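Local coordinates for [Ribosomal protein bS18]-alanine N-acetyltransferase (Escherichia coli O157:H7, PDB 5ISV) that probably transfers the acetyl group of acetyl-CoA to the N-terminal alanine of ribosomal protein bS18, at residues Ile18-His23 against Asn68-Asp74; Ile89-Glu93 against Leu144-Met148; Trp101-Ser107 against Glu137-Ala143. One frame throughout, in Å; residues are numbered along the deposited sequence.

Interaction 1 of 3, residues Ile18-His23 against Asn68-Asp74; sequences IEQRAH and NIAVDPD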
loop_
_atom_site.group_PDB
_atom_site.type_symbol
_atom_site.label_atom_id
_atom_site.label_comp_id
_atom_site.label_asym_id
_atom_site.label_seq_id
_atom_site.Cartn_x
_atom_site.Cartn_y
_atom_site.Cartn_z
ATOM N N ILE A 18 -10.992 7.276 7.538
ATOM C CA ILE A 18 -10.961 6.953 6.097
ATOM C C ILE A 18 -11.300 5.482 5.828
ATOM O O ILE A 18 -12.106 5.160 4.977
ATOM C CB ILE A 18 -9.601 7.345 5.487
ATOM C CG1 ILE A 18 -9.470 8.883 5.482
ATOM C CG2 ILE A 18 -9.434 6.795 4.079
ATOM C CD1 ILE A 18 -8.148 9.426 5.039
ATOM N N GLU A 19 -10.675 4.619 6.603
ATOM C CA GLU A 19 -10.906 3.184 6.449
ATOM C C GLU A 19 -12.422 2.808 6.571
ATOM O O GLU A 19 -12.917 2.001 5.760
ATOM C CB GLU A 19 -10.056 2.473 7.487
ATOM C CG GLU A 19 -10.207 0.956 7.509
ATOM C CD GLU A 19 -9.421 0.253 6.425
ATOM O OE1 GLU A 19 -8.625 0.892 5.736
ATOM O OE2 GLU A 19 -9.607 -0.970 6.251
ATOM N N GLN A 20 -13.146 3.415 7.527
ATOM C CA GLN A 20 -14.606 3.197 7.670
ATOM C C GLN A 20 -15.443 3.636 6.489
ATOM O O GLN A 20 -16.486 3.059 6.178
ATOM C CB GLN A 20 -15.149 3.955 8.897
ATOM C CG GLN A 20 -14.520 3.617 10.211
ATOM C CD GLN A 20 -14.175 2.151 10.360
ATOM O OE1 GLN A 20 -15.052 1.270 10.325
ATOM N NE2 GLN A 20 -12.880 1.875 10.467
ATOM N N ARG A 21 -14.992 4.699 5.855
ATOM C CA ARG A 21 -15.690 5.275 4.743
ATOM C C ARG A 21 -15.329 4.543 3.465
ATOM O O ARG A 21 -16.179 4.394 2.604
ATOM C CB ARG A 21 -15.337 6.770 4.687
ATOM C CG ARG A 21 -15.924 7.576 5.849
ATOM C CD ARG A 21 -15.296 8.966 5.975
ATOM N NE ARG A 21 -15.265 9.644 4.697
ATOM C CZ ARG A 21 -16.301 10.244 4.117
ATOM N NH1 ARG A 21 -17.498 10.245 4.689
ATOM N NH2 ARG A 21 -16.118 10.811 2.925
ATOM N N ALA A 22 -14.074 4.082 3.359
ATOM C CA ALA A 22 -13.534 3.522 2.114
ATOM C C ALA A 22 -13.669 2.009 1.918
ATOM O O ALA A 22 -13.864 1.523 0.810
ATOM C CB ALA A 22 -12.076 3.912 1.987
ATOM N N HIS A 23 -13.572 1.284 3.008
ATOM C CA HIS A 23 -13.523 -0.196 2.910
ATOM C C HIS A 23 -14.727 -0.890 3.533
ATOM O O HIS A 23 -15.096 -0.555 4.650
ATOM C CB HIS A 23 -12.233 -0.672 3.576
ATOM C CG HIS A 23 -11.001 -0.394 2.782
ATOM N ND1 HIS A 23 -9.725 -0.561 3.285
ATOM C CD2 HIS A 23 -10.838 -0.078 1.472
ATOM C CE1 HIS A 23 -8.838 -0.287 2.347
ATOM N NE2 HIS A 23 -9.490 0.008 1.238
ATOM N N ASN A 68 -1.983 -2.137 3.737
ATOM C CA ASN A 68 -3.262 -1.516 3.492
ATOM C C ASN A 68 -3.030 -0.176 2.802
ATOM O O ASN A 68 -2.045 0.457 3.055
ATOM C CB ASN A 68 -3.988 -1.267 4.818
ATOM C CG ASN A 68 -5.480 -1.018 4.641
ATOM O OD1 ASN A 68 -6.028 -1.147 3.562
ATOM N ND2 ASN A 68 -6.138 -0.633 5.723
ATOM N N ILE A 69 -3.986 0.162 1.941
ATOM C CA ILE A 69 -4.017 1.510 1.338
ATOM C C ILE A 69 -5.472 1.828 1.157
ATOM O O ILE A 69 -6.280 0.979 0.879
ATOM C CB ILE A 69 -3.239 1.533 0.003
ATOM C CG1 ILE A 69 -3.135 2.964 -0.593
ATOM C CG2 ILE A 69 -3.836 0.533 -1.003
ATOM C CD1 ILE A 69 -2.121 3.095 -1.722
ATOM N N ALA A 70 -5.810 3.123 1.337
ATOM C CA ALA A 70 -7.192 3.591 1.131
ATOM C C ALA A 70 -7.176 5.035 0.717
ATOM O O ALA A 70 -6.302 5.807 1.119
ATOM C CB ALA A 70 -8.074 3.441 2.378
ATOM N N VAL A 71 -8.170 5.349 -0.100
ATOM C CA VAL A 71 -8.483 6.758 -0.453
ATOM C C VAL A 71 -9.904 7.049 -0.001
ATOM O O VAL A 71 -10.823 6.287 -0.281
ATOM C CB VAL A 71 -8.300 7.040 -1.967
ATOM C CG1 VAL A 71 -8.804 8.438 -2.325
ATOM C CG2 VAL A 71 -6.833 6.960 -2.369
ATOM N N ASP A 72 -10.088 8.189 0.670
ATOM C CA ASP A 72 -11.403 8.572 1.132
ATOM C C ASP A 72 -12.353 8.720 -0.073
ATOM O O ASP A 72 -11.933 9.250 -1.100
ATOM C CB ASP A 72 -11.303 9.890 1.897
ATOM C CG ASP A 72 -12.593 10.283 2.507
ATOM O OD1 ASP A 72 -13.502 10.765 1.787
ATOM O OD2 ASP A 72 -12.728 10.015 3.716
ATOM N N PRO A 73 -13.594 8.206 0.016
ATOM C CA PRO A 73 -14.456 8.237 -1.188
ATOM C C PRO A 73 -14.766 9.622 -1.780
ATOM O O PRO A 73 -15.104 9.696 -2.962
ATOM C CB PRO A 73 -15.756 7.541 -0.749
ATOM C CG PRO A 73 -15.678 7.409 0.732
ATOM C CD PRO A 73 -14.231 7.475 1.130
ATOM N N ASP A 74 -14.600 10.689 -0.994
ATOM C CA ASP A 74 -14.724 12.075 -1.491
ATOM C C ASP A 74 -13.591 12.486 -2.416
ATOM O O ASP A 74 -13.660 13.561 -3.030
ATOM C CB ASP A 74 -14.719 13.064 -0.324
ATOM C CG ASP A 74 -16.017 13.086 0.436
ATOM O OD1 ASP A 74 -17.017 12.470 -0.001
ATOM O OD2 ASP A 74 -16.038 13.763 1.484
#

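Interaction 2 of 3, residues Ile89-Glu93 against Leu144-Met148; sequences IDELE and LPISM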
loop_
_atom_site.group_PDB
_atom_site.type_symbol
_atom_site.label_atom_id
_atom_site.label_comp_id
_atom_site.label_asym_id
_atom_site.label_seq_id
_atom_site.Cartn_x
_atom_site.Cartn_y
_atom_site.Cartn_z
ATOM N N ILE A 89 7.099 4.066 -3.516
ATOM C CA ILE A 89 8.039 3.382 -4.402
ATOM C C ILE A 89 9.364 4.144 -4.492
ATOM O O ILE A 89 10.450 3.556 -4.359
ATOM C CB ILE A 89 7.437 3.084 -5.770
ATOM C CG1 ILE A 89 6.258 2.085 -5.637
ATOM C CG2 ILE A 89 8.517 2.634 -6.771
ATOM C CD1 ILE A 89 5.298 1.960 -6.800
ATOM N N ASP A 90 9.274 5.469 -4.712
ATOM C CA ASP A 90 10.463 6.283 -4.751
ATOM C C ASP A 90 11.309 6.232 -3.458
ATOM O O ASP A 90 12.542 6.112 -3.506
ATOM C CB ASP A 90 10.140 7.747 -5.127
ATOM C CG ASP A 90 11.330 8.433 -5.711
ATOM O OD1 ASP A 90 11.845 7.922 -6.731
ATOM O OD2 ASP A 90 11.778 9.444 -5.139
ATOM N N GLU A 91 10.640 6.335 -2.315
ATOM C CA GLU A 91 11.324 6.266 -1.041
ATOM C C GLU A 91 11.965 4.885 -0.838
ATOM O O GLU A 91 13.117 4.790 -0.424
ATOM C CB GLU A 91 10.370 6.540 0.105
ATOM C CG GLU A 91 11.100 6.625 1.426
ATOM C CD GLU A 91 12.298 7.562 1.394
ATOM O OE1 GLU A 91 12.155 8.741 0.973
ATOM O OE2 GLU A 91 13.384 7.119 1.819
ATOM N N LEU A 92 11.234 3.827 -1.166
ATOM C CA LEU A 92 11.816 2.483 -1.095
ATOM C C LEU A 92 13.034 2.310 -2.000
ATOM O O LEU A 92 14.046 1.760 -1.572
ATOM C CB LEU A 92 10.771 1.440 -1.384
ATOM C CG LEU A 92 9.580 1.302 -0.465
ATOM C CD1 LEU A 92 8.542 0.408 -1.084
ATOM C CD2 LEU A 92 9.944 0.838 0.937
ATOM N N GLU A 93 12.978 2.877 -3.210
ATOM C CA GLU A 93 14.097 2.824 -4.129
ATOM C C GLU A 93 15.311 3.559 -3.539
ATOM O O GLU A 93 16.437 3.086 -3.600
ATOM C CB GLU A 93 13.690 3.385 -5.504
ATOM C CG GLU A 93 14.620 3.002 -6.648
ATOM C CD GLU A 93 15.828 3.889 -6.803
ATOM O OE1 GLU A 93 15.929 4.938 -6.124
ATOM O OE2 GLU A 93 16.696 3.544 -7.611
ATOM N N LEU A 144 6.455 -5.971 -7.157
ATOM C CA LEU A 144 7.131 -4.962 -7.928
ATOM C C LEU A 144 8.629 -4.977 -7.599
ATOM O O LEU A 144 9.025 -4.669 -6.493
ATOM C CB LEU A 144 6.544 -3.611 -7.608
ATOM C CG LEU A 144 7.304 -2.448 -8.270
ATOM C CD1 LEU A 144 7.166 -2.452 -9.779
ATOM C CD2 LEU A 144 6.804 -1.111 -7.734
ATOM N N PRO A 145 9.459 -5.341 -8.578
ATOM C CA PRO A 145 10.909 -5.144 -8.404
ATOM C C PRO A 145 11.214 -3.637 -8.370
ATOM O O PRO A 145 10.672 -2.916 -9.186
ATOM C CB PRO A 145 11.518 -5.847 -9.625
ATOM C CG PRO A 145 10.450 -6.776 -10.064
ATOM C CD PRO A 145 9.148 -6.075 -9.803
ATOM N N ILE A 146 12.060 -3.224 -7.443
ATOM C CA ILE A 146 12.437 -1.842 -7.296
ATOM C C ILE A 146 13.933 -1.675 -7.562
ATOM O O ILE A 146 14.323 -1.248 -8.635
ATOM C CB ILE A 146 11.968 -1.297 -5.919
ATOM C CG1 ILE A 146 10.425 -1.333 -5.913
ATOM C CG2 ILE A 146 12.448 0.146 -5.687
ATOM C CD1 ILE A 146 9.778 -0.828 -4.653
ATOM N N SER A 147 14.783 -2.023 -6.603
ATOM C CA SER A 147 16.197 -1.699 -6.690
ATOM C C SER A 147 17.007 -2.801 -7.416
ATOM O O SER A 147 16.709 -4.023 -7.352
ATOM C CB SER A 147 16.789 -1.439 -5.297
ATOM O OG SER A 147 16.085 -0.365 -4.648
ATOM N N MET A 148 18.055 -2.334 -8.070
ATOM C CA MET A 148 19.008 -3.209 -8.716
ATOM C C MET A 148 20.153 -3.588 -7.767
ATOM O O MET A 148 20.554 -2.803 -6.907
ATOM C CB MET A 148 19.578 -2.556 -9.970
ATOM C CG MET A 148 18.544 -2.182 -11.034
ATOM S SD MET A 148 17.918 -0.570 -10.932
ATOM C CE MET A 148 19.216 0.214 -11.872
#

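Interaction 3 of 3, residues Trp101-Ser107 against Glu137-Ala143; sequences WLEVRAS and EDAIIMA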
loop_
_atom_site.group_PDB
_atom_site.type_symbol
_atom_site.label_atom_id
_atom_site.label_comp_id
_atom_site.label_asym_id
_atom_site.label_seq_id
_atom_site.Cartn_x
_atom_site.Cartn_y
_atom_site.Cartn_z
ATOM N N TRP A 101 5.637 -5.874 -2.229
ATOM C CA TRP A 101 4.573 -6.879 -2.363
ATOM C C TRP A 101 3.244 -6.316 -1.873
ATOM O O TRP A 101 3.207 -5.516 -0.945
ATOM C CB TRP A 101 4.898 -8.092 -1.443
ATOM C CG TRP A 101 6.134 -8.769 -1.781
ATOM C CD1 TRP A 101 7.408 -8.410 -1.421
ATOM C CD2 TRP A 101 6.253 -9.932 -2.598
ATOM N NE1 TRP A 101 8.308 -9.273 -1.982
ATOM C CE2 TRP A 101 7.624 -10.209 -2.722
ATOM C CE3 TRP A 101 5.335 -10.754 -3.263
ATOM C CZ2 TRP A 101 8.100 -11.321 -3.431
ATOM C CZ3 TRP A 101 5.822 -11.866 -3.993
ATOM C CH2 TRP A 101 7.177 -12.122 -4.078
ATOM N N LEU A 102 2.169 -6.773 -2.464
ATOM C CA LEU A 102 0.812 -6.454 -1.971
ATOM C C LEU A 102 -0.135 -7.575 -2.294
ATOM O O LEU A 102 0.198 -8.481 -3.073
ATOM C CB LEU A 102 0.263 -5.121 -2.565
ATOM C CG LEU A 102 0.102 -5.045 -4.080
ATOM C CD1 LEU A 102 -1.175 -5.697 -4.615
ATOM C CD2 LEU A 102 0.108 -3.574 -4.524
ATOM N N GLU A 103 -1.314 -7.524 -1.693
ATOM C CA GLU A 103 -2.359 -8.499 -1.912
ATOM C C GLU A 103 -3.636 -7.734 -2.279
ATOM O O GLU A 103 -3.917 -6.681 -1.668
ATOM C CB GLU A 103 -2.586 -9.249 -0.602
ATOM C CG GLU A 103 -2.682 -10.715 -0.720
ATOM C CD GLU A 103 -2.536 -11.435 0.609
ATOM O OE1 GLU A 103 -2.886 -10.871 1.655
ATOM O OE2 GLU A 103 -2.067 -12.581 0.598
ATOM N N VAL A 104 -4.371 -8.212 -3.267
ATOM C CA VAL A 104 -5.572 -7.530 -3.722
ATOM C C VAL A 104 -6.668 -8.538 -4.011
ATOM O O VAL A 104 -6.425 -9.601 -4.579
ATOM C CB VAL A 104 -5.250 -6.611 -4.952
ATOM C CG1 VAL A 104 -4.598 -7.368 -6.078
ATOM C CG2 VAL A 104 -6.483 -5.886 -5.479
ATOM N N ARG A 105 -7.887 -8.247 -3.593
ATOM C CA ARG A 105 -9.064 -9.019 -3.965
ATOM C C ARG A 105 -9.186 -9.152 -5.468
ATOM O O ARG A 105 -9.101 -8.151 -6.188
ATOM C CB ARG A 105 -10.314 -8.359 -3.373
ATOM C CG ARG A 105 -10.427 -8.607 -1.902
ATOM C CD ARG A 105 -11.354 -7.646 -1.193
ATOM N NE ARG A 105 -11.559 -7.998 0.194
ATOM C CZ ARG A 105 -12.468 -8.865 0.641
ATOM N NH1 ARG A 105 -13.287 -9.491 -0.198
ATOM N NH2 ARG A 105 -12.549 -9.119 1.944
ATOM N N ALA A 106 -9.410 -10.364 -5.964
ATOM C CA ALA A 106 -9.444 -10.611 -7.412
ATOM C C ALA A 106 -10.518 -9.802 -8.164
ATOM O O ALA A 106 -10.384 -9.550 -9.355
ATOM C CB ALA A 106 -9.648 -12.085 -7.661
ATOM N N SER A 107 -11.596 -9.433 -7.466
ATOM C CA SER A 107 -12.688 -8.697 -8.113
ATOM C C SER A 107 -12.349 -7.229 -8.347
ATOM O O SER A 107 -13.093 -6.556 -9.065
ATOM C CB SER A 107 -13.954 -8.764 -7.285
ATOM O OG SER A 107 -13.741 -8.243 -5.986
ATOM N N GLU A 137 -13.595 -15.070 -2.183
ATOM C CA GLU A 137 -12.909 -14.687 -3.422
ATOM C C GLU A 137 -11.402 -14.812 -3.266
ATOM O O GLU A 137 -10.862 -14.779 -2.145
ATOM C CB GLU A 137 -13.314 -13.266 -3.896
ATOM C CG GLU A 137 -12.721 -12.082 -3.141
ATOM C CD GLU A 137 -13.031 -10.742 -3.804
ATOM O OE1 GLU A 137 -13.284 -9.791 -3.055
ATOM O OE2 GLU A 137 -12.979 -10.651 -5.048
ATOM N N ASP A 138 -10.738 -14.959 -4.399
ATOM C CA ASP A 138 -9.308 -15.125 -4.429
ATOM C C ASP A 138 -8.594 -13.829 -4.062
ATOM O O ASP A 138 -9.110 -12.696 -4.267
ATOM C CB ASP A 138 -8.840 -15.570 -5.809
ATOM C CG ASP A 138 -9.377 -16.955 -6.242
ATOM O OD1 ASP A 138 -10.021 -17.699 -5.461
ATOM O OD2 ASP A 138 -9.171 -17.264 -7.429
ATOM N N ALA A 139 -7.404 -13.990 -3.524
ATOM C CA ALA A 139 -6.408 -12.939 -3.375
ATOM C C ALA A 139 -5.385 -13.080 -4.479
ATOM O O ALA A 139 -5.021 -14.190 -4.867
ATOM C CB ALA A 139 -5.722 -13.062 -2.035
ATOM N N ILE A 140 -4.966 -11.955 -5.052
ATOM C CA ILE A 140 -3.874 -11.940 -6.012
ATOM C C ILE A 140 -2.721 -11.330 -5.277
ATOM O O ILE A 140 -2.853 -10.200 -4.758
ATOM C CB ILE A 140 -4.174 -11.077 -7.273
ATOM C CG1 ILE A 140 -5.523 -11.436 -7.900
ATOM C CG2 ILE A 140 -3.041 -11.201 -8.276
ATOM C CD1 ILE A 140 -5.665 -12.866 -8.337
ATOM N N ILE A 141 -1.594 -11.995 -5.226
ATOM C CA ILE A 141 -0.367 -11.479 -4.648
ATOM C C ILE A 141 0.404 -10.895 -5.815
ATOM O O ILE A 141 0.648 -11.561 -6.816
ATOM C CB ILE A 141 0.470 -12.577 -3.947
ATOM C CG1 ILE A 141 -0.258 -13.060 -2.704
ATOM C CG2 ILE A 141 1.798 -12.015 -3.474
ATOM C CD1 ILE A 141 -1.730 -13.315 -2.822
ATOM N N MET A 142 0.755 -9.620 -5.695
ATOM C CA MET A 142 1.546 -8.935 -6.713
ATOM C C MET A 142 2.888 -8.469 -6.163
ATOM O O MET A 142 3.000 -8.087 -4.977
ATOM C CB MET A 142 0.741 -7.765 -7.312
ATOM C CG MET A 142 -0.684 -8.132 -7.703
ATOM S SD MET A 142 -1.536 -6.830 -8.606
ATOM C CE MET A 142 -0.780 -7.020 -10.198
ATOM N N ALA A 143 3.884 -8.449 -7.047
ATOM C CA ALA A 143 5.248 -8.021 -6.697
ATOM C C ALA A 143 5.789 -6.979 -7.694
ATOM O O ALA A 143 5.618 -7.110 -8.894
ATOM C CB ALA A 143 6.183 -9.245 -6.654
#

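Interaction 1 of 3, residues Ile18-His23 against Asn68-Asp74
In the GNAT fold the helix 12-22 packs across the end of the strand 63-71, whose last residues, Ile69, Ala70 and Val71, are predicted to bind acetyl-CoA. The two short axes come within 7.9 Å and cross at 74°, so the strand passes steeply across the helix, and its alternate residues Asn68 and Ala70 face it. Asn68 comes first: its ND2 donates to Glu19 OE1 at 2.9 Å, while Glu19 OE2 accepts from His23 ND1 at 3.0 Å and from the backbone of Trp27. Ile69 turns its side chain away, and its O lies at the edge of the His23 ring, 3.2 Å from His23 CE1. Ala70 points at the helix, its small CB fitting 4.0 Å from both Ile18 CG2 and Ala22 CB and making an off-centre CH-pi contact with the His23 ring. Val71, like Ile69, faces away. Beyond the strand, Asp72 pairs with Arg21 and, through OD1, accepts from Asp74 N in an Asx turn. Pro73 CG lies over one face of the Arg21 guanidinium. Asp74 OD2 adds a longer salt bridge to Arg21 NH2 (3.3 Å), completing a network whose tightest link is Arg21 NE to Asp72 OD2 at 2.7 Å.

Interaction 2 of 3, residues Ile89-Glu93 against Leu144-Met148
Helix 80-94 links the parallel strands 63-71 and 99-105 in a beta-alpha-beta crossover of the GNAT fold, and the chain leaving strand 136-145 packs on its C-terminal part. Ile146 follows directly on that strand and has the largest buried area of the contact, 83 Å². Its side chain points at the helix and fits among residues one turn apart: CG2 lies 3.5 Å from Glu93 CB and 4.2 Å from Ile89 O, while CD1 is 4.0 Å from Leu92 CD1 and 4.2 Å from Ile89 CG2.

Ile89, with 48 Å² covered, carries the packing back onto the strand proper. Its CD1 meets Leu144 CD2 at 3.5 Å; Leu144 and Ile146, on either side of Pro145 in sequence, both direct CB toward the helix. Leu100 of the neighbouring strand 99-105 touches Ile89, Leu92 and Ile146, joining the contact to the hydrophobic layer between helix and sheet.

Glu93, also with 48 Å² covered, lies at the exposed margin. It contributes the aliphatic base of its side chain, and its CA is 5.6 Å from Ser147 CA, the closest CA pair of the two segments. Ser147 OG is 3.6 Å from Glu93 O, but its hydrogen bond is made to Val97 O in the connection between helix 80-94 and strand 99-105.

Between the two segments the chemistry is thus essentially apolar: close fit joins the helix to the strand end and the chain following it, while hydrogen bonds go elsewhere, those of the Leu144 and Ile146 backbones to Leu100 and Ala98.

Interaction 3 of 3, residues Trp101-Ser107 against Glu137-Ala143
Strands 99-105 and 136-145 run antiparallel in the mixed GNAT sheet, their short axes 4.5 Å apart at closest and their directions 153° apart. Leu102 with Met142 and Val104 with Ile140 are hydrogen-bonded pairs, each closed by two N-H...O bonds; Trp101-Ala143, Glu103-Ile141 and Arg105-Ala139 alternate with them as non-hydrogen-bonded pairs. Ala106 N to Asp138 O, 2.9 Å, extends the bonding just past the first strand.

One face carries Leu102, Val104, Ile140 and Met142, where Val104 CG1 lies 3.9 Å from Ile140 CB; Tyr115, the predicted proton donor, packs on Leu102 and Met142. On the other, Ala143 CB sits over the Trp101 six-membered ring in a CH-pi contact, and Glu103, the predicted proton acceptor, rests CG 3.5 Å from Ile141 CD1 while its carboxylate pairs with Arg126.

At the far end Glu137 OE1 bridges Arg105 NH1 (2.9 Å), which also bonds Pro131 O, and Glu137 OE2 accepts from Ser107 N and OG. Backbone bonds therefore set the register, and one carboxylate fastens the turn leaving strand 99-105.

How the interactions relate
All three contacts involve one mixed sheet, in which strands 63-71, 99-105 and 136-145 are consecutive neighbours. Interaction 1 closes first along the chain, and helix 80-94 then leads from its strand into interaction 2. Interaction 3 begins and ends between the two halves of interaction 2, and both use strand 136-145. The centres of interactions 1 and 2 are about 25 Å apart, on opposite sides of the chain's centre; the centre of interaction 3 is about 18 Å from that of interaction 1 and about 20 Å from that of interaction 2. Interactions 1 and 3 hold, on adjacent strands, the predicted acetyl-CoA-binding strand end and the predicted proton acceptor, consistent with a shared GNAT active site.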